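Local atomic coordinates of SRPBCC family protein (Bacillus thuringiensis serovar konkukian, PDB entry 3F08), a protein that is of unknown function but, as a member of the SRPBCC (Bet v 1-like) superfamily, probably binds a hydrophobic small molecule or lipid in an internal pocket. Residues B[44-49]-B[70-75]; B[82-87]-B[123-128]. The protein carries 5 engineered substitutions. All coordinates share one frame; numbering follows the deposited sequence.

Interaction 1: B[44-49]-B[70-75]; sequences RVRHLA and YTYSIM
Arg46, Tyr70 and Tyr72 meet through side chains that all leave the backbone with CG between N and the carbonyl carbon; for Arg46 chi1 is 66°. From there the arginine runs fully extended to NE, with chi2 at -175°, and its guanidinium reaches across to the two tyrosines. Arg46 NH1 gives a nearly straight hydrogen bond to Tyr70 OH at 2.9 Å, and that oxygen lies almost in the guanidinium plane, at its edge, while the phenol ring stands close to perpendicular to the plane. Arg46 NH2 turns to Tyr72 and sits 3.4 Å above the centre of its ring. This is a cation-pi contact, with Arg46 CZ 4.6 Å from the Tyr72 ring centroid; the two planes are 55° apart, so NH2 points at the face and the group does not lie flat on it. The two strands belong to the curved antiparallel sheet of the Bet v 1-like helix-grip fold, yet they are not neighbours in it: strand 55-64 runs between them, so the extended arginine reaches past that strand on the concave side, where this family commonly has its ligand pocket. A water completes a small ring of bonds, accepting from Arg46 NH2 at 3.1 Å and donating to Tyr70 OH at 2.9 Å. Glu58, on the intervening strand, forms a salt bridge with NH2, its carboxylate probably offsetting much of the charge, and the backbone oxygen of Phe24 accepts from NH1.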
ATOM      1  N   ARG B  44      -2.281  -5.791  -2.230  1.00 12.60           N
ATOM      2  CA  ARG B  44      -3.171  -4.743  -2.738  1.00 11.71           C
ATOM      3  C   ARG B  44      -4.659  -4.998  -2.503  1.00 12.80           C
ATOM      4  O   ARG B  44      -5.477  -4.090  -2.640  1.00 14.27           O
ATOM      5  CB  ARG B  44      -2.946  -4.554  -4.242  1.00 11.58           C
ATOM      6  CG  ARG B  44      -1.656  -3.854  -4.615  1.00 10.99           C
ATOM      7  CD  ARG B  44      -1.427  -3.916  -6.122  1.00 11.90           C
ATOM      8  NE  ARG B  44      -1.008  -5.252  -6.539  1.00 15.18           N
ATOM      9  CZ  ARG B  44      -0.711  -5.597  -7.788  1.00 12.73           C
ATOM     10  NH1 ARG B  44      -0.792  -4.710  -8.768  1.00 14.77           N
ATOM     11  NH2 ARG B  44      -0.304  -6.828  -8.053  1.00 15.54           N
ATOM     12  N   VAL B  45      -5.013  -6.229  -2.163  1.00 12.22           N
ATOM     13  CA  VAL B  45      -6.410  -6.565  -1.953  1.00 12.31           C
ATOM     14  C   VAL B  45      -6.583  -7.266  -0.613  1.00 13.16           C
ATOM     15  O   VAL B  45      -5.789  -8.142  -0.254  1.00 13.95           O
ATOM     16  CB  VAL B  45      -6.916  -7.481  -3.105  1.00 12.78           C
ATOM     17  CG1 VAL B  45      -8.342  -7.937  -2.842  1.00 12.51           C
ATOM     18  CG2 VAL B  45      -6.850  -6.724  -4.435  1.00 11.05           C
ATOM     19  N   ARG B  46      -7.598  -6.863   0.142  1.00 12.02           N
ATOM     20  CA  ARG B  46      -7.838  -7.494   1.427  1.00 12.86           C
ATOM     21  C   ARG B  46      -9.180  -8.203   1.436  1.00 14.34           C
ATOM     22  O   ARG B  46     -10.179  -7.691   0.927  1.00 14.65           O
ATOM     23  CB  ARG B  46      -7.756  -6.473   2.580  1.00 12.49           C
ATOM     24  CG  ARG B  46      -8.824  -5.393   2.594  1.00  8.67           C
ATOM     25  CD  ARG B  46      -8.544  -4.392   3.710  1.00  9.15           C
ATOM     26  NE  ARG B  46      -9.520  -3.300   3.749  1.00  7.95           N
ATOM     27  CZ  ARG B  46      -9.396  -2.212   4.504  1.00  9.50           C
ATOM     28  NH1 ARG B  46      -8.335  -2.062   5.292  1.00  8.36           N
ATOM     29  NH2 ARG B  46     -10.330  -1.268   4.472  1.00  7.99           N
ATOM     30  N   HIS B  47      -9.179  -9.409   1.993  1.00 14.94           N
ATOM     31  CA  HIS B  47     -10.382 -10.218   2.099  1.00 15.38           C
ATOM     32  C   HIS B  47     -10.789 -10.187   3.555  1.00 15.26           C
ATOM     33  O   HIS B  47     -10.097 -10.732   4.414  1.00 15.54           O
ATOM     34  CB  HIS B  47     -10.109 -11.661   1.668  1.00 15.79           C
ATOM     35  CG  HIS B  47      -9.914 -11.820   0.193  1.00 18.60           C
ATOM     36  ND1 HIS B  47      -8.865 -11.238  -0.487  1.00 20.44           N
ATOM     37  CD2 HIS B  47     -10.643 -12.482  -0.735  1.00 18.97           C
ATOM     38  CE1 HIS B  47      -8.958 -11.534  -1.771  1.00 19.60           C
ATOM     39  NE2 HIS B  47     -10.028 -12.288  -1.949  1.00 21.06           N
ATOM     40  N   LEU B  48     -11.914  -9.539   3.825  1.00 15.09           N
ATOM     41  CA  LEU B  48     -12.419  -9.406   5.180  1.00 16.66           C
ATOM     42  C   LEU B  48     -13.559 -10.369   5.437  1.00 18.73           C
ATOM     43  O   LEU B  48     -14.527 -10.419   4.678  1.00 20.42           O
ATOM     44  CB  LEU B  48     -12.912  -7.978   5.402  1.00 15.00           C
ATOM     45  CG  LEU B  48     -11.959  -6.890   4.913  1.00 14.47           C
ATOM     46  CD1 LEU B  48     -12.654  -5.536   4.989  1.00 16.08           C
ATOM     47  CD2 LEU B  48     -10.682  -6.918   5.741  1.00 12.47           C
ATOM     48  N   ALA B  49     -13.452 -11.137   6.510  1.00 20.02           N
ATOM     49  CA  ALA B  49     -14.509 -12.077   6.844  1.00 20.61           C
ATOM     50  C   ALA B  49     -15.253 -11.596   8.080  1.00 22.49           C
ATOM     51  O   ALA B  49     -14.631 -11.207   9.063  1.00 22.33           O
ATOM     52  CB  ALA B  49     -13.919 -13.455   7.094  1.00 18.84           C
ATOM     53  N   TYR B  70      -4.887   5.949   4.009  1.00 11.63           N
ATOM     54  CA  TYR B  70      -4.968   5.006   2.910  1.00 12.18           C
ATOM     55  C   TYR B  70      -6.377   5.112   2.367  1.00 12.62           C
ATOM     56  O   TYR B  70      -7.309   5.474   3.089  1.00  8.64           O
ATOM     57  CB  TYR B  70      -4.584   3.562   3.306  1.00 13.47           C
ATOM     58  CG  TYR B  70      -5.488   2.787   4.238  1.00 15.25           C
ATOM     59  CD1 TYR B  70      -6.726   2.293   3.817  1.00 13.83           C
ATOM     60  CD2 TYR B  70      -5.053   2.459   5.518  1.00 14.67           C
ATOM     61  CE1 TYR B  70      -7.505   1.480   4.662  1.00 16.50           C
ATOM     62  CE2 TYR B  70      -5.808   1.661   6.359  1.00 14.68           C
ATOM     63  CZ  TYR B  70      -7.029   1.171   5.932  1.00 14.99           C
ATOM     64  OH  TYR B  70      -7.749   0.369   6.784  1.00 17.59           O
ATOM     65  N   THR B  71      -6.507   4.857   1.073  1.00 12.71           N
ATOM     66  CA  THR B  71      -7.779   4.956   0.389  1.00 13.05           C
ATOM     67  C   THR B  71      -8.064   3.616  -0.247  1.00 13.31           C
ATOM     68  O   THR B  71      -7.176   3.002  -0.835  1.00 14.35           O
ATOM     69  CB  THR B  71      -7.714   6.041  -0.708  1.00 14.21           C
ATOM     70  OG1 THR B  71      -7.366   7.296  -0.107  1.00 12.66           O
ATOM     71  CG2 THR B  71      -9.056   6.168  -1.442  1.00 12.92           C
ATOM     72  N   TYR B  72      -9.303   3.164  -0.133  1.00 11.71           N
ATOM     73  CA  TYR B  72      -9.667   1.887  -0.700  1.00 13.08           C
ATOM     74  C   TYR B  72     -11.006   1.945  -1.405  1.00 13.98           C
ATOM     75  O   TYR B  72     -11.817   2.849  -1.174  1.00 11.87           O
ATOM     76  CB  TYR B  72      -9.700   0.826   0.396  1.00 12.31           C
ATOM     77  CG  TYR B  72     -10.739   1.075   1.465  1.00 12.33           C
ATOM     78  CD1 TYR B  72     -12.030   0.564   1.347  1.00 11.55           C
ATOM     79  CD2 TYR B  72     -10.420   1.799   2.612  1.00 10.45           C
ATOM     80  CE1 TYR B  72     -12.982   0.762   2.355  1.00 11.95           C
ATOM     81  CE2 TYR B  72     -11.360   2.005   3.624  1.00 12.35           C
ATOM     82  CZ  TYR B  72     -12.638   1.482   3.490  1.00 10.97           C
ATOM     83  OH  TYR B  72     -13.558   1.688   4.496  1.00 13.13           O
ATOM     84  N   SER B  73     -11.222   0.968  -2.276  1.00 15.93           N
ATOM     85  CA  SER B  73     -12.457   0.862  -3.025  1.00 17.19           C
ATOM     86  C   SER B  73     -13.044  -0.499  -2.695  1.00 20.25           C
ATOM     87  O   SER B  73     -12.368  -1.351  -2.127  1.00 21.07           O
ATOM     88  CB  SER B  73     -12.175   0.990  -4.530  1.00 16.24           C
ATOM     89  OG  SER B  73     -11.232   0.027  -4.975  1.00 17.04           O
ATOM     90  N   ILE B  74     -14.306  -0.709  -3.032  1.00 26.57           N
ATOM     91  CA  ILE B  74     -14.920  -1.991  -2.746  1.00 30.80           C
ATOM     92  C   ILE B  74     -15.064  -2.824  -4.006  1.00 34.66           C
ATOM     93  O   ILE B  74     -15.606  -2.373  -5.012  1.00 34.32           O
ATOM     94  CB  ILE B  74     -16.285  -1.814  -2.058  1.00 32.07           C
ATOM     95  CG1 ILE B  74     -16.067  -1.552  -0.560  1.00 33.49           C
ATOM     96  CG2 ILE B  74     -17.151  -3.046  -2.280  1.00 33.10           C
ATOM     97  CD1 ILE B  74     -17.345  -1.389   0.236  1.00 36.81           C
HETATM   98  N   MSE B  75     -14.564  -4.051  -3.935  1.00 38.93           N
HETATM   99  CA  MSE B  75     -14.615  -4.974  -5.058  1.00 43.24           C
HETATM  100  C   MSE B  75     -15.819  -5.906  -4.920  1.00 41.10           C
HETATM  101  O   MSE B  75     -16.519  -6.174  -5.898  1.00 41.31           O
HETATM  102  CB  MSE B  75     -13.313  -5.773  -5.095  1.00 51.12           C
HETATM  103  CG  MSE B  75     -12.917  -6.301  -6.459  1.00 61.84           C
HETATM  104 SE   MSE B  75     -10.984  -6.304  -6.616  1.00 78.19          SE
HETATM  105  CE  MSE B  75     -10.746  -4.692  -7.673  1.00 71.15           C
TER
HETATM  106  O   HOH W   1     -10.551   0.963   6.658  1.00 25.84           O

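Interaction 2: B[82-87]-B[123-128]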
ATOM      1  N   THR B  82     -22.232   2.044  -5.369  1.00 22.86           N
ATOM      2  CA  THR B  82     -21.286   1.741  -6.427  1.00 21.60           C
ATOM      3  C   THR B  82     -20.325   2.924  -6.495  1.00 21.09           C
ATOM      4  O   THR B  82     -20.561   3.946  -5.854  1.00 19.87           O
ATOM      5  CB  THR B  82     -21.998   1.547  -7.782  1.00 21.16           C
ATOM      6  OG1 THR B  82     -21.044   1.131  -8.762  1.00 20.67           O
ATOM      7  CG2 THR B  82     -22.647   2.839  -8.242  1.00 21.50           C
ATOM      8  N   ASN B  83     -19.242   2.794  -7.251  1.00 21.29           N
ATOM      9  CA  ASN B  83     -18.265   3.875  -7.346  1.00 21.53           C
ATOM     10  C   ASN B  83     -17.786   4.266  -5.948  1.00 19.72           C
ATOM     11  O   ASN B  83     -17.511   5.431  -5.673  1.00 19.95           O
ATOM     12  CB  ASN B  83     -18.880   5.100  -8.027  1.00 25.04           C
ATOM     13  CG  ASN B  83     -19.401   4.797  -9.421  1.00 28.62           C
ATOM     14  OD1 ASN B  83     -18.674   4.286 -10.271  1.00 29.19           O
ATOM     15  ND2 ASN B  83     -20.666   5.122  -9.661  1.00 30.56           N
ATOM     16  N   TYR B  84     -17.681   3.281  -5.069  1.00 18.89           N
ATOM     17  CA  TYR B  84     -17.266   3.522  -3.694  1.00 19.06           C
ATOM     18  C   TYR B  84     -15.765   3.735  -3.488  1.00 19.39           C
ATOM     19  O   TYR B  84     -14.948   2.919  -3.909  1.00 19.35           O
ATOM     20  CB  TYR B  84     -17.713   2.353  -2.826  1.00 18.34           C
ATOM     21  CG  TYR B  84     -17.493   2.582  -1.352  1.00 19.59           C
ATOM     22  CD1 TYR B  84     -18.390   3.337  -0.614  1.00 17.46           C
ATOM     23  CD2 TYR B  84     -16.391   2.033  -0.694  1.00 18.51           C
ATOM     24  CE1 TYR B  84     -18.209   3.541   0.744  1.00 18.97           C
ATOM     25  CE2 TYR B  84     -16.193   2.230   0.668  1.00 17.77           C
ATOM     26  CZ  TYR B  84     -17.113   2.986   1.385  1.00 19.13           C
ATOM     27  OH  TYR B  84     -16.959   3.181   2.738  1.00 18.63           O
ATOM     28  N   LEU B  85     -15.421   4.844  -2.841  1.00 18.30           N
ATOM     29  CA  LEU B  85     -14.039   5.166  -2.506  1.00 18.41           C
ATOM     30  C   LEU B  85     -14.075   5.637  -1.068  1.00 17.92           C
ATOM     31  O   LEU B  85     -14.946   6.419  -0.703  1.00 18.76           O
ATOM     32  CB  LEU B  85     -13.479   6.297  -3.366  1.00 19.32           C
ATOM     33  CG  LEU B  85     -12.734   5.956  -4.652  1.00 23.09           C
ATOM     34  CD1 LEU B  85     -12.083   7.235  -5.169  1.00 24.12           C
ATOM     35  CD2 LEU B  85     -11.669   4.890  -4.406  1.00 20.29           C
ATOM     36  N   SER B  86     -13.135   5.175  -0.253  1.00 16.25           N
ATOM     37  CA  SER B  86     -13.107   5.571   1.147  1.00 15.42           C
ATOM     38  C   SER B  86     -11.687   5.850   1.612  1.00 15.46           C
ATOM     39  O   SER B  86     -10.748   5.167   1.214  1.00 16.46           O
ATOM     40  CB  SER B  86     -13.726   4.474   2.016  1.00 13.75           C
ATOM     41  OG  SER B  86     -13.814   4.880   3.372  1.00 12.05           O
ATOM     42  N   THR B  87     -11.537   6.861   2.455  1.00 15.55           N
ATOM     43  CA  THR B  87     -10.231   7.214   2.972  1.00 15.68           C
ATOM     44  C   THR B  87     -10.286   7.361   4.486  1.00 15.38           C
ATOM     45  O   THR B  87     -11.196   7.985   5.025  1.00 15.05           O
ATOM     46  CB  THR B  87      -9.731   8.546   2.381  1.00 14.89           C
ATOM     47  OG1 THR B  87      -9.580   8.415   0.963  1.00 16.56           O
ATOM     48  CG2 THR B  87      -8.382   8.939   3.000  1.00 17.27           C
ATOM     49  N   GLY B 123     -22.814   5.225   9.419  1.00 15.82           N
ATOM     50  CA  GLY B 123     -22.968   4.319  10.546  1.00 16.25           C
ATOM     51  C   GLY B 123     -21.793   3.359  10.647  1.00 16.06           C
ATOM     52  O   GLY B 123     -21.347   3.011  11.738  1.00 19.07           O
ATOM     53  N   ILE B 124     -21.291   2.924   9.501  1.00 16.65           N
ATOM     54  CA  ILE B 124     -20.157   2.020   9.470  1.00 15.16           C
ATOM     55  C   ILE B 124     -18.904   2.722   9.993  1.00 15.84           C
ATOM     56  O   ILE B 124     -18.166   2.170  10.816  1.00 15.91           O
ATOM     57  CB  ILE B 124     -19.909   1.512   8.042  1.00 16.33           C
ATOM     58  CG1 ILE B 124     -21.104   0.674   7.587  1.00 17.70           C
ATOM     59  CG2 ILE B 124     -18.621   0.670   7.991  1.00 16.95           C
ATOM     60  CD1 ILE B 124     -20.993   0.176   6.150  1.00 16.17           C
ATOM     61  N   TYR B 125     -18.668   3.943   9.526  1.00 13.84           N
ATOM     62  CA  TYR B 125     -17.501   4.697   9.968  1.00 13.95           C
ATOM     63  C   TYR B 125     -17.579   5.015  11.458  1.00 14.61           C
ATOM     64  O   TYR B 125     -16.591   4.886  12.180  1.00 13.44           O
ATOM     65  CB  TYR B 125     -17.386   6.014   9.199  1.00 11.83           C
ATOM     66  CG  TYR B 125     -17.210   5.871   7.708  1.00 11.87           C
ATOM     67  CD1 TYR B 125     -16.873   4.646   7.128  1.00 11.53           C
ATOM     68  CD2 TYR B 125     -17.337   6.983   6.875  1.00  8.58           C
ATOM     69  CE1 TYR B 125     -16.664   4.535   5.742  1.00 10.95           C
ATOM     70  CE2 TYR B 125     -17.132   6.888   5.508  1.00 11.69           C
ATOM     71  CZ  TYR B 125     -16.795   5.666   4.940  1.00 12.53           C
ATOM     72  OH  TYR B 125     -16.578   5.595   3.578  1.00 12.24           O
ATOM     73  N   SER B 126     -18.759   5.434  11.909  1.00 15.86           N
ATOM     74  CA  SER B 126     -18.971   5.779  13.305  1.00 16.99           C
ATOM     75  C   SER B 126     -18.793   4.594  14.253  1.00 17.06           C
ATOM     76  O   SER B 126     -18.295   4.752  15.367  1.00 15.90           O
ATOM     77  CB  SER B 126     -20.359   6.384  13.487  1.00 19.10           C
ATOM     78  OG  SER B 126     -20.637   6.549  14.865  1.00 25.26           O
ATOM     79  N   ASP B 127     -19.209   3.408  13.822  1.00 17.59           N
ATOM     80  CA  ASP B 127     -19.052   2.217  14.655  1.00 18.04           C
ATOM     81  C   ASP B 127     -17.582   1.851  14.743  1.00 16.64           C
ATOM     82  O   ASP B 127     -17.091   1.460  15.803  1.00 16.47           O
ATOM     83  CB  ASP B 127     -19.815   1.027  14.069  1.00 20.65           C
ATOM     84  CG  ASP B 127     -21.297   1.093  14.344  1.00 25.01           C
ATOM     85  OD1 ASP B 127     -21.697   1.834  15.270  1.00 25.58           O
ATOM     86  OD2 ASP B 127     -22.057   0.386  13.646  1.00 26.70           O
ATOM     87  N   GLY B 128     -16.888   1.975  13.615  1.00 16.72           N
ATOM     88  CA  GLY B 128     -15.471   1.659  13.573  1.00 16.61           C
ATOM     89  C   GLY B 128     -14.631   2.566  14.452  1.00 17.01           C
ATOM     90  O   GLY B 128     -13.718   2.103  15.127  1.00 20.22           O
TER
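Hydrogen bonding at the phenol oxygen of Tyr125 joins the helix to Tyr84 and Ser86 of the strand. Tyr84 OH and Tyr125 OH lie 2.6 Å apart, a short bond in which either hydroxyl may be the donor. The Tyr84 oxygen sits beside the edge of the partner ring, with Tyr84 OH 3.3 Å from Tyr125 CE1. Ser86 OG lies 2.9 Å from Tyr125 OH and also hydrogen-bonds the backbone oxygen of Ser104. The torsions account for the meeting: with chi1 of -172° Tyr84 sends its ring out from the strand, and Ser86, two residues on and on the same side, holds OG anti to its own N. In the Bet v 1-like helix-grip fold the long C-terminal helix lies against the concave side of the sheet; here Tyr125 bridges that gap, its CA still 9.9 Å from the CA of Ser86. Apolar contact is slight by comparison. The two phenols come from opposite directions and meet at their hydroxyl ends, with Tyr84 CZ and Tyr125 CZ 4.5 Å apart. Aromatic stacking is with Trp103 of strand 99-109, against which the Tyr125 ring lies, while Thr4 and Thr6 of strand 3-10 also touch Tyr125.

In the fold
From the N terminus, the chain passes strand 3-10, helix 14-21 and strand 36-40 before residues 44-49 open interaction 1. Strand 55-64 follows, and residues 70-75 close this first loop. Interaction 2 opens soon afterwards at 82-87 and closes on helix 114-137, once strand 99-109 has been added. The contacts are thus in series, neither enclosing nor crossing the other. One bridges strands 45-49 and 69-74 across strand 55-64, while the other ties the middle of the sheet to the C-terminal helix. They join directly because strands 69-74 and 81-92 are neighbours: Tyr72 N probably bonds to Ser86 O, and Thr71 OG1 to Thr87 OG1, 2.7 Å away.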